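Side-chain contacts in hypothetical protein PH1819 (Pyrococcus horikoshii, PDB 2EEN), which is of unknown function but belongs to the CYTH family, whose members typically act on triphosphates, and forms a dimer: residues C39-F42 against S43-D46; K54-G58 against H59-F63; E87-D90 against K91-L95; K141-D144 against E145-E148; E166-S169 against Y170-L174. One frame throughout, in Å; residues are numbered along the deposited sequence.

Contact 1: residues C39-F42 against S43-D46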
# COMPACT_ATOMS: atom_id res chain seq x y z
N CYS A 39 -1.09 4.64 -15.75
CA CYS A 39 -0.69 4.13 -17.06
C CYS A 39 -1.74 3.36 -17.86
O CYS A 39 -1.65 3.27 -19.08
CB CYS A 39 0.53 3.23 -16.88
SG CYS A 39 1.72 3.76 -15.62
N ARG A 40 -2.72 2.79 -17.17
CA ARG A 40 -3.74 2.03 -17.87
C ARG A 40 -5.13 2.42 -17.38
O ARG A 40 -5.29 2.97 -16.30
CB ARG A 40 -3.51 0.53 -17.70
CG ARG A 40 -3.50 0.03 -16.27
CD ARG A 40 -3.29 -1.49 -16.25
NE ARG A 40 -3.49 -2.05 -14.92
CZ ARG A 40 -2.52 -2.35 -14.06
NH1 ARG A 40 -1.24 -2.14 -14.38
NH2 ARG A 40 -2.83 -2.84 -12.87
N ASP A 41 -6.12 2.14 -18.21
CA ASP A 41 -7.49 2.49 -17.88
C ASP A 41 -8.15 1.33 -17.16
O ASP A 41 -8.51 0.33 -17.79
CB ASP A 41 -8.26 2.80 -19.17
CG ASP A 41 -9.61 3.43 -18.89
OD1 ASP A 41 -10.08 3.35 -17.74
OD2 ASP A 41 -10.20 4.00 -19.84
N PHE A 42 -8.31 1.46 -15.85
CA PHE A 42 -8.92 0.40 -15.06
C PHE A 42 -10.30 0.03 -15.55
O PHE A 42 -10.74 -1.10 -15.38
CB PHE A 42 -9.04 0.78 -13.59
CG PHE A 42 -7.77 0.60 -12.81
CD1 PHE A 42 -6.79 -0.30 -13.22
CD2 PHE A 42 -7.60 1.28 -11.60
CE1 PHE A 42 -5.66 -0.53 -12.44
CE2 PHE A 42 -6.47 1.06 -10.82
CZ PHE A 42 -5.50 0.15 -11.24
N SER A 43 -11.01 0.98 -16.16
CA SER A 43 -12.35 0.69 -16.65
C SER A 43 -12.30 -0.28 -17.83
O SER A 43 -13.28 -0.96 -18.12
CB SER A 43 -13.08 1.98 -17.03
OG SER A 43 -12.43 2.66 -18.08
N LYS A 44 -11.16 -0.34 -18.50
CA LYS A 44 -10.98 -1.24 -19.64
C LYS A 44 -10.43 -2.59 -19.22
O LYS A 44 -10.65 -3.60 -19.88
CB LYS A 44 -10.04 -0.61 -20.67
CG LYS A 44 -10.62 0.59 -21.41
CD LYS A 44 -11.81 0.18 -22.26
CE LYS A 44 -12.36 1.38 -23.02
NZ LYS A 44 -11.31 1.99 -23.89
N THR A 45 -9.70 -2.61 -18.11
CA THR A 45 -9.11 -3.85 -17.61
C THR A 45 -9.92 -4.46 -16.47
O THR A 45 -9.60 -5.55 -15.97
CB THR A 45 -7.68 -3.61 -17.12
OG1 THR A 45 -7.70 -2.62 -16.08
CG2 THR A 45 -6.80 -3.11 -18.27
N ASP A 46 -10.98 -3.76 -16.07
CA ASP A 46 -11.88 -4.19 -15.01
C ASP A 46 -11.18 -4.36 -13.67
O ASP A 46 -11.44 -5.30 -12.92
CB ASP A 46 -12.59 -5.48 -15.41
CG ASP A 46 -13.77 -5.80 -14.51
OD1 ASP A 46 -14.38 -4.86 -13.96
OD2 ASP A 46 -14.11 -7.00 -14.38

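Contact 2: residues K54-G58 against H59-F63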
# COMPACT_ATOMS: atom_id res chain seq x y z
N LYS A 54 -13.88 3.04 7.09
CA LYS A 54 -15.02 2.36 7.69
C LYS A 54 -15.23 2.89 9.10
O LYS A 54 -14.31 2.88 9.91
CB LYS A 54 -14.73 0.86 7.71
CG LYS A 54 -15.87 -0.04 8.15
CD LYS A 54 -15.42 -1.49 8.17
CE LYS A 54 -14.99 -1.97 6.79
NZ LYS A 54 -14.43 -3.35 6.81
N ARG A 55 -16.44 3.36 9.38
CA ARG A 55 -16.76 3.90 10.70
C ARG A 55 -17.87 3.08 11.37
O ARG A 55 -18.93 2.86 10.78
CB ARG A 55 -17.20 5.36 10.57
CG ARG A 55 -16.28 6.24 9.74
CD ARG A 55 -16.81 7.66 9.66
NE ARG A 55 -16.12 8.49 8.66
CZ ARG A 55 -14.89 8.97 8.80
NH1 ARG A 55 -14.19 8.73 9.90
NH2 ARG A 55 -14.36 9.71 7.83
N PHE A 56 -17.63 2.65 12.60
CA PHE A 56 -18.61 1.88 13.35
C PHE A 56 -18.27 1.95 14.84
O PHE A 56 -17.10 2.01 15.20
CB PHE A 56 -18.61 0.42 12.88
CG PHE A 56 -17.28 -0.27 13.02
CD1 PHE A 56 -16.91 -0.88 14.21
CD2 PHE A 56 -16.39 -0.27 11.95
CE1 PHE A 56 -15.66 -1.48 14.34
CE2 PHE A 56 -15.14 -0.86 12.08
CZ PHE A 56 -14.78 -1.47 13.27
N ASN A 57 -19.29 1.95 15.68
CA ASN A 57 -19.10 2.00 17.13
C ASN A 57 -18.02 2.95 17.67
O ASN A 57 -17.30 2.61 18.61
CB ASN A 57 -18.81 0.60 17.65
CG ASN A 57 -20.05 -0.21 17.85
OD1 ASN A 57 -20.75 -0.55 16.89
ND2 ASN A 57 -20.36 -0.52 19.10
N GLY A 58 -17.91 4.14 17.08
CA GLY A 58 -16.91 5.10 17.53
C GLY A 58 -15.53 4.80 16.98
O GLY A 58 -14.57 5.54 17.22
N HIS A 59 -15.43 3.71 16.23
CA HIS A 59 -14.17 3.28 15.64
C HIS A 59 -14.06 3.70 14.17
O HIS A 59 -15.06 3.96 13.51
CB HIS A 59 -14.04 1.76 15.71
CG HIS A 59 -14.22 1.19 17.08
ND1 HIS A 59 -13.39 1.52 18.13
CD2 HIS A 59 -15.11 0.30 17.57
CE1 HIS A 59 -13.77 0.85 19.21
NE2 HIS A 59 -14.82 0.11 18.89
N ASN A 60 -12.82 3.75 13.69
CA ASN A 60 -12.54 4.10 12.30
C ASN A 60 -11.47 3.13 11.81
O ASN A 60 -10.41 3.01 12.42
CB ASN A 60 -12.00 5.53 12.19
CG ASN A 60 -13.04 6.58 12.51
OD1 ASN A 60 -14.03 6.74 11.80
ND2 ASN A 60 -12.81 7.31 13.60
N GLU A 61 -11.76 2.43 10.72
CA GLU A 61 -10.79 1.50 10.13
C GLU A 61 -10.60 1.96 8.70
O GLU A 61 -11.53 2.45 8.07
CB GLU A 61 -11.31 0.06 10.13
CG GLU A 61 -11.50 -0.55 11.51
CD GLU A 61 -11.79 -2.04 11.43
OE1 GLU A 61 -12.60 -2.45 10.57
OE2 GLU A 61 -11.22 -2.80 12.24
N VAL A 62 -9.38 1.81 8.18
CA VAL A 62 -9.09 2.23 6.83
C VAL A 62 -8.41 1.10 6.09
O VAL A 62 -7.54 0.44 6.64
CB VAL A 62 -8.16 3.45 6.83
CG1 VAL A 62 -7.92 3.92 5.41
CG2 VAL A 62 -8.78 4.57 7.67
N PHE A 63 -8.82 0.87 4.85
CA PHE A 63 -8.24 -0.21 4.07
C PHE A 63 -7.89 0.24 2.66
O PHE A 63 -8.56 1.10 2.09
CB PHE A 63 -9.22 -1.39 3.97
CG PHE A 63 -9.67 -1.93 5.30
CD1 PHE A 63 -10.71 -1.33 5.99
CD2 PHE A 63 -9.03 -3.02 5.86
CE1 PHE A 63 -11.11 -1.81 7.24
CE2 PHE A 63 -9.42 -3.52 7.11
CZ PHE A 63 -10.47 -2.91 7.80

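Contact 3: residues E87-D90 against K91-L95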
# COMPACT_ATOMS: atom_id res chain seq x y z
N GLU A 87 -2.31 3.46 10.44
CA GLU A 87 -1.87 4.80 10.80
C GLU A 87 -1.45 5.56 9.55
O GLU A 87 -1.30 4.97 8.48
CB GLU A 87 -0.70 4.74 11.78
CG GLU A 87 0.42 3.81 11.34
CD GLU A 87 1.63 3.87 12.26
OE1 GLU A 87 1.46 3.78 13.49
OE2 GLU A 87 2.76 4.00 11.74
N ASP A 88 -1.25 6.86 9.70
CA ASP A 88 -0.83 7.73 8.61
C ASP A 88 -1.69 7.60 7.36
O ASP A 88 -1.16 7.48 6.25
CB ASP A 88 0.63 7.44 8.24
CG ASP A 88 1.57 7.63 9.41
OD1 ASP A 88 1.48 8.68 10.07
OD2 ASP A 88 2.41 6.73 9.65
N VAL A 89 -3.00 7.65 7.53
CA VAL A 89 -3.91 7.53 6.39
C VAL A 89 -3.58 8.59 5.34
O VAL A 89 -3.58 8.30 4.14
CB VAL A 89 -5.38 7.74 6.83
CG1 VAL A 89 -6.30 7.53 5.64
CG2 VAL A 89 -5.72 6.77 7.95
N ASP A 90 -3.29 9.80 5.79
CA ASP A 90 -2.97 10.88 4.87
C ASP A 90 -1.75 10.57 4.02
O ASP A 90 -1.66 11.02 2.87
CB ASP A 90 -2.77 12.19 5.63
CG ASP A 90 -4.05 12.70 6.24
OD1 ASP A 90 -5.13 12.39 5.69
OD2 ASP A 90 -3.99 13.42 7.26
N LYS A 91 -0.80 9.82 4.56
CA LYS A 91 0.38 9.47 3.80
C LYS A 91 0.04 8.55 2.64
O LYS A 91 0.62 8.65 1.56
CB LYS A 91 1.43 8.82 4.70
CG LYS A 91 1.97 9.77 5.74
CD LYS A 91 3.17 9.18 6.44
CE LYS A 91 3.83 10.21 7.33
NZ LYS A 91 5.09 9.68 7.94
N TYR A 92 -0.91 7.64 2.86
CA TYR A 92 -1.32 6.74 1.79
C TYR A 92 -1.98 7.56 0.68
O TYR A 92 -1.74 7.32 -0.50
CB TYR A 92 -2.26 5.66 2.32
CG TYR A 92 -1.55 4.54 3.05
CD1 TYR A 92 -1.22 4.66 4.40
CD2 TYR A 92 -1.19 3.37 2.39
CE1 TYR A 92 -0.55 3.63 5.07
CE2 TYR A 92 -0.52 2.34 3.05
CZ TYR A 92 -0.20 2.48 4.39
OH TYR A 92 0.45 1.46 5.05
N PHE A 93 -2.80 8.53 1.06
CA PHE A 93 -3.44 9.38 0.07
C PHE A 93 -2.38 10.13 -0.72
O PHE A 93 -2.46 10.25 -1.94
CB PHE A 93 -4.37 10.40 0.74
CG PHE A 93 -5.68 9.82 1.19
CD1 PHE A 93 -6.53 9.22 0.27
CD2 PHE A 93 -6.06 9.88 2.52
CE1 PHE A 93 -7.75 8.68 0.68
CE2 PHE A 93 -7.27 9.34 2.94
CZ PHE A 93 -8.11 8.74 2.01
N GLU A 94 -1.37 10.64 -0.02
CA GLU A 94 -0.30 11.38 -0.66
C GLU A 94 0.54 10.48 -1.56
O GLU A 94 0.93 10.87 -2.67
CB GLU A 94 0.58 12.04 0.41
CG GLU A 94 1.65 12.97 -0.13
CD GLU A 94 2.42 13.67 0.98
OE1 GLU A 94 2.88 12.98 1.91
OE2 GLU A 94 2.57 14.91 0.91
N LEU A 95 0.82 9.27 -1.09
CA LEU A 95 1.61 8.31 -1.86
C LEU A 95 0.93 7.99 -3.19
O LEU A 95 1.56 8.04 -4.25
CB LEU A 95 1.81 7.03 -1.06
CG LEU A 95 2.56 5.91 -1.80
CD1 LEU A 95 3.89 6.44 -2.31
CD2 LEU A 95 2.77 4.73 -0.86
O HOH W 1 0.65 13.42 3.82

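Contact 4: residues K141-D144 against E145-E148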
# COMPACT_ATOMS: atom_id res chain seq x y z
N LYS A 141 -12.51 -21.62 -1.42
CA LYS A 141 -11.09 -21.82 -1.66
C LYS A 141 -10.71 -21.85 -3.14
O LYS A 141 -9.80 -21.14 -3.56
CB LYS A 141 -10.63 -23.12 -0.99
CG LYS A 141 -9.13 -23.33 -1.03
CD LYS A 141 -8.72 -24.55 -0.23
CE LYS A 141 -7.21 -24.71 -0.22
NZ LYS A 141 -6.78 -25.87 0.60
N GLU A 142 -11.43 -22.65 -3.93
CA GLU A 142 -11.12 -22.76 -5.35
C GLU A 142 -12.07 -22.01 -6.28
O GLU A 142 -13.24 -21.81 -5.97
CB GLU A 142 -11.08 -24.24 -5.75
CG GLU A 142 -9.98 -25.03 -5.06
CD GLU A 142 -8.62 -24.38 -5.21
OE1 GLU A 142 -8.37 -23.78 -6.28
OE2 GLU A 142 -7.80 -24.48 -4.28
N LYS A 143 -11.54 -21.61 -7.42
CA LYS A 143 -12.31 -20.89 -8.42
C LYS A 143 -13.50 -21.72 -8.88
O LYS A 143 -14.57 -21.18 -9.15
CB LYS A 143 -11.41 -20.55 -9.61
CG LYS A 143 -12.10 -19.79 -10.73
CD LYS A 143 -11.14 -19.46 -11.87
CE LYS A 143 -9.98 -18.59 -11.40
NZ LYS A 143 -9.10 -18.17 -12.52
N ASP A 144 -13.32 -23.04 -8.97
CA ASP A 144 -14.39 -23.91 -9.46
C ASP A 144 -15.49 -24.11 -8.42
O ASP A 144 -16.52 -24.73 -8.69
CB ASP A 144 -13.78 -25.25 -9.86
CG ASP A 144 -13.33 -25.19 -11.32
OD1 ASP A 144 -14.16 -24.84 -12.16
OD2 ASP A 144 -12.17 -25.48 -11.59
N GLU A 145 -15.23 -23.62 -7.20
CA GLU A 145 -16.25 -23.67 -6.17
C GLU A 145 -17.16 -22.43 -6.21
O GLU A 145 -18.17 -22.35 -5.53
CB GLU A 145 -15.56 -23.77 -4.81
CG GLU A 145 -14.71 -25.03 -4.69
CD GLU A 145 -14.06 -25.07 -3.32
OE1 GLU A 145 -13.42 -24.10 -2.94
OE2 GLU A 145 -14.18 -26.10 -2.65
N ILE A 146 -16.75 -21.43 -7.02
CA ILE A 146 -17.53 -20.19 -7.10
C ILE A 146 -18.96 -20.41 -7.62
O ILE A 146 -19.94 -19.91 -7.09
CB ILE A 146 -16.79 -19.21 -8.02
CG1 ILE A 146 -15.51 -18.72 -7.35
CG2 ILE A 146 -17.68 -17.99 -8.30
CD1 ILE A 146 -14.72 -17.77 -8.25
N PRO A 147 -19.12 -21.18 -8.71
CA PRO A 147 -20.47 -21.41 -9.24
C PRO A 147 -21.47 -21.91 -8.20
O PRO A 147 -22.57 -21.39 -8.10
CB PRO A 147 -20.22 -22.42 -10.36
CG PRO A 147 -18.89 -21.98 -10.89
CD PRO A 147 -18.10 -21.77 -9.61
N GLU A 148 -21.07 -22.91 -7.42
CA GLU A 148 -21.95 -23.46 -6.38
C GLU A 148 -22.31 -22.40 -5.35
O GLU A 148 -23.48 -22.26 -4.96
CB GLU A 148 -21.27 -24.63 -5.66
CG GLU A 148 -20.96 -25.84 -6.52
CD GLU A 148 -20.16 -26.89 -5.78
OE1 GLU A 148 -20.68 -27.46 -4.79
OE2 GLU A 148 -19.00 -27.15 -6.17

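Contact 5: residues E166-S169 against Y170-L174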
# COMPACT_ATOMS: atom_id res chain seq x y z
N GLU A 166 -27.19 -7.08 -9.72
CA GLU A 166 -26.30 -6.11 -10.37
C GLU A 166 -24.82 -6.49 -10.19
O GLU A 166 -24.29 -6.58 -9.09
CB GLU A 166 -26.56 -4.73 -9.76
CG GLU A 166 -25.65 -3.65 -10.35
CD GLU A 166 -26.03 -3.42 -11.79
OE1 GLU A 166 -27.08 -2.87 -12.05
OE2 GLU A 166 -25.23 -3.76 -12.66
N ARG A 167 -24.15 -6.75 -11.33
CA ARG A 167 -22.72 -7.05 -11.27
C ARG A 167 -21.87 -5.78 -11.34
O ARG A 167 -20.66 -5.79 -11.11
CB ARG A 167 -22.37 -7.93 -12.49
CG ARG A 167 -22.77 -9.39 -12.33
CD ARG A 167 -22.25 -10.24 -13.50
NE ARG A 167 -20.80 -10.18 -13.54
CZ ARG A 167 -20.14 -10.60 -14.66
NH1 ARG A 167 -20.81 -11.05 -15.70
NH2 ARG A 167 -18.81 -10.57 -14.68
N ARG A 168 -22.51 -4.67 -11.74
CA ARG A 168 -21.78 -3.42 -11.78
C ARG A 168 -21.57 -2.88 -10.36
O ARG A 168 -22.45 -2.92 -9.52
CB ARG A 168 -22.59 -2.40 -12.58
CG ARG A 168 -22.48 -2.58 -14.10
CD ARG A 168 -23.41 -1.62 -14.85
NE ARG A 168 -24.78 -1.77 -14.34
CZ ARG A 168 -25.76 -0.98 -14.83
NH1 ARG A 168 -25.51 -0.07 -15.76
NH2 ARG A 168 -27.00 -1.14 -14.37
N SER A 169 -20.36 -2.39 -10.14
CA SER A 169 -19.99 -1.83 -8.86
C SER A 169 -20.70 -0.50 -8.66
O SER A 169 -21.18 0.11 -9.62
CB SER A 169 -18.48 -1.59 -8.83
OG SER A 169 -18.11 -0.68 -9.85
N TYR A 170 -20.76 -0.06 -7.41
CA TYR A 170 -21.39 1.22 -7.13
C TYR A 170 -20.63 2.29 -7.90
O TYR A 170 -21.22 3.24 -8.42
CB TYR A 170 -21.34 1.54 -5.64
CG TYR A 170 -22.16 0.59 -4.80
CD1 TYR A 170 -23.48 0.29 -5.16
CD2 TYR A 170 -21.64 0.02 -3.65
CE1 TYR A 170 -24.25 -0.57 -4.38
CE2 TYR A 170 -22.40 -0.84 -2.87
CZ TYR A 170 -23.70 -1.13 -3.24
OH TYR A 170 -24.45 -1.98 -2.47
N LEU A 171 -19.31 2.14 -7.98
CA LEU A 171 -18.48 3.09 -8.71
C LEU A 171 -18.94 3.20 -10.16
O LEU A 171 -19.15 4.30 -10.66
CB LEU A 171 -17.01 2.66 -8.68
CG LEU A 171 -16.07 3.49 -9.56
CD1 LEU A 171 -16.04 4.93 -9.07
CD2 LEU A 171 -14.67 2.89 -9.53
N GLU A 172 -19.09 2.06 -10.81
CA GLU A 172 -19.53 2.05 -12.21
C GLU A 172 -20.91 2.67 -12.38
O GLU A 172 -21.16 3.39 -13.34
CB GLU A 172 -19.54 0.62 -12.74
CG GLU A 172 -18.16 0.03 -12.93
CD GLU A 172 -18.20 -1.43 -13.35
OE1 GLU A 172 -18.66 -2.27 -12.54
OE2 GLU A 172 -17.77 -1.74 -14.48
N LEU A 173 -21.80 2.36 -11.45
CA LEU A 173 -23.15 2.88 -11.49
C LEU A 173 -23.13 4.39 -11.32
O LEU A 173 -23.85 5.11 -12.02
CB LEU A 173 -24.00 2.24 -10.39
CG LEU A 173 -24.26 0.75 -10.60
CD1 LEU A 173 -24.96 0.18 -9.39
CD2 LEU A 173 -25.11 0.54 -11.85
N LEU A 174 -22.30 4.88 -10.41
CA LEU A 174 -22.23 6.32 -10.20
C LEU A 174 -21.57 7.01 -11.38
O LEU A 174 -21.97 8.11 -11.75
CB LEU A 174 -21.49 6.64 -8.90
CG LEU A 174 -22.33 6.37 -7.64
CD1 LEU A 174 -21.43 6.23 -6.42
CD2 LEU A 174 -23.34 7.49 -7.46

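Contact 1: residues C39-F42 against S43-D46
The carboxylate of D41 closes on S43 at the start of a short helix. S43 N gives a hydrogen bond to D41 OD1 at 3.0 Å, from above the carboxylate plane. S43 OG also bonds to D41 OD1, at a very short 2.5 Å. D41 is the N-cap of the helix, and its CG stands anti to the backbone N (chi1 -168°), which sends the carboxylate forward over the first turn. Q36 NE2 is a further donor to D41 OD1.

The backbone O of D41 accepts from K44 N at 2.8 Å and from T45 N at 3.2 Å. K44 CG passes D41 OD2 at 3.8 Å. T45 OG1 lies at the edge of the F42 ring, 3.8 Å from F42 CD1. T45 OG1 bonds to E47, which also forms a salt bridge with R40 NE; R40 NH2 bonds to the backbone O of R98 of the second subunit.

The turn links strand 23-36 to strand 48-56 at the dimer interface. C39 forms a disulfide with C39 of the second subunit, and F42 packs on L99 of that subunit. D46 forms salt bridges to K70 and R78, at the end of strand 59-70 and the start of strand 78-85.

Contact 2: residues K54-G58 against H59-F63
The F56 ring has H59 CB over one face, a CH-pi contact with CB 4.2 Å from the ring centroid and 22° off the normal. At the ring edge sits the carboxylate of E61, with OE1 3.4 Å from F56 CE2. The ring and carboxylate planes are nearly perpendicular, 89° apart. F56 CG lies between the backbone N and the carbonyl carbon (chi1 58°), and this swings the ring across to the opposite strand. The H59 ring has N57 O over one face, 3.3 Å from H59 CD2. The F56 and H59 rings meet obliquely.

K54 lies beside E61, pointing the same way. K54 NZ stays 4.3 Å from E61 OE1, near but not in contact, and 3.7 Å from F63 CE1.

On the other face R55 and N60 meet through a polar contact. R55 NH1 bonds to N60 OD1 at 2.8 Å, coming from above the amide plane. R55 NE is paired with E31.

This is a beta hairpin closed by a type I' turn from F56 to H59. F56 and H59 exchange two backbone bonds, as do K54 and E61. The K54 N to E61 O bond is 2.6 Å and almost straight. Strand 48-56 is flanked by strand 23-36, where F56 makes a cation-pi contact with R26. Strand 59-70 is flanked by strand 78-85, where V62 pairs with I85.

Contact 3: residues E87-D90 against K91-L95
K91 lies along D88 in the first turn of helix 89-98, where D88 is the N-cap residue. The D88 side chain makes no capping bond; it runs beside the lysine, pointing the same way. K91 CB sits 3.3 Å from D88 O. K91 CG is next to D88 CB. K91 CD touches the same carbon at 3.6 Å and D88 CG just beyond. K91 CE comes to 3.9 Å from D88 OD1. The tip, NZ, stays 4.3 Å from D88 OD1; the opposite charges are not in contact but probably still attract. NZ bonds instead to the backbone O of E82 of the second subunit. The chain is extended beyond CG (chi2 -170°), which carries NZ over to that subunit. Replacing this lysine with an alanine would probably leave E82 O of the second subunit without this donor and the D88 carboxylate without its nearby positive charge.

D88 O also takes K91 N in a backbone bond. The Y92 ring turns its edge to D88 O and E87 O. Its OH bonds to the OH of Y92 of the second subunit, at the dimer interface.

On another side of the helix V89 and F93 lie side by side, and F93 packs on I33 and Y35 of strand 23-36. F93 N bonds to V89 O. V89 CG1 touches F93 CE2 at 3.4 Å.

Contact 4: residues K141-D144 against E145-E148
The carboxylate of E145 folds back to the backbone ahead of it. E142 N gives its hydrogen to E145 OE1 at 2.7 Å, and the bond is practically straight, with an angle of 178°. The nitrogen meets OE1 on the anti side, 35° out of the carboxylate plane. K141 N is also close to E145 OE1, at 3.0 Å. E145 CG is anti to the carbonyl carbon (chi1 -61°) and the chain runs extended from there, which brings OE1 up to E142 N. With an alanine in its place, E142 N would probably lose this acceptor, and the loop of 141-144 would be held less firmly against the turn.

Two backbone bonds follow. E145 N bonds to E142 O at 3.0 Å, and I146 N to K143 O at 3.1 Å. Both donors stand well above the carbonyl plane of the acceptor; both bonds span three residues. These turns lead from strand 131-139 into helix 146-160.

The remaining contacts are van der Waals packing. E142 CB packs against E145 CG at 3.9 Å. I146 CG1 rests on K143 O, and I146 CD1 comes within 4.1 Å of K143 CG. I146 and K143 both also touch I71, and I146 reaches T77. P147 has no N-H to give; its ring carbon CD instead lies 3.5 Å from D144 O.

Contact 5: residues E166-S169 against Y170-L174
S169 OG stands between its backbone N and carbonyl carbon (chi1 60°), and this turns it toward E172. With E172 CG anti to the carbonyl carbon (chi1 -70°) and the chain extended beyond it, the carboxylate reaches S169. E172 N bonds to S169 OG at 3.1 Å. In return S169 N bonds to E172 OE1 at 2.9 Å, on the anti lone pair of that oxygen. S169 OG also donates to E172 OE1. These reciprocal bonds form a capping box, with S169 as the N-cap of helix 170-176. The backbone adds L173 N to S169 O.

The second cluster is R168 with E166. R168 grips the carboxylate side-on. NE bonds to E166 OE2 at 2.6 Å and NH2 to E166 OE1 at 2.9 Å. Both oxygens lie close to the guanidinium plane. R168 N gives a third bond, to E166 OE2. E166 OE1 also accepts from Y9 OH, and R168 NH1 bridges to E176.

L173 lies over one face of this flat group. Its CD2 is 3.4 Å from R168 CZ, and the two side chains cross at about a right angle. CD2 is also 3.9 Å from E166 OE1. The salt bridge holds the guanidinium flat over the leucine. Y170 points to the strands of the sheet: its OH bonds to D125, F133 meets it edge-to-face, and K7 makes a cation-pi contact with its ring.

Overall arrangement
The five contacts follow one another along a single chain whose eight-stranded antiparallel sheet forms the body of the CYTH fold. Contacts 2 and 3 touch directly: V62 CG2 packs on V89 CG2 at 3.8 Å, joining the hairpin to helix 89-98. Contacts 1 and 3 are 23 Å apart between centres, yet both meet the second subunit. Contact 5 is nearest the chain centre, about 10 Å away. Its closest neighbour is contact 1, with nearest atoms about 5 Å apart. Contacts 3 and 4 are the farthest apart, with centres about 35 Å from each other. No ligand site is defined here; CYTH relatives bind their phosphates in the tunnel enclosed by the curved sheet, and this protein may do the same.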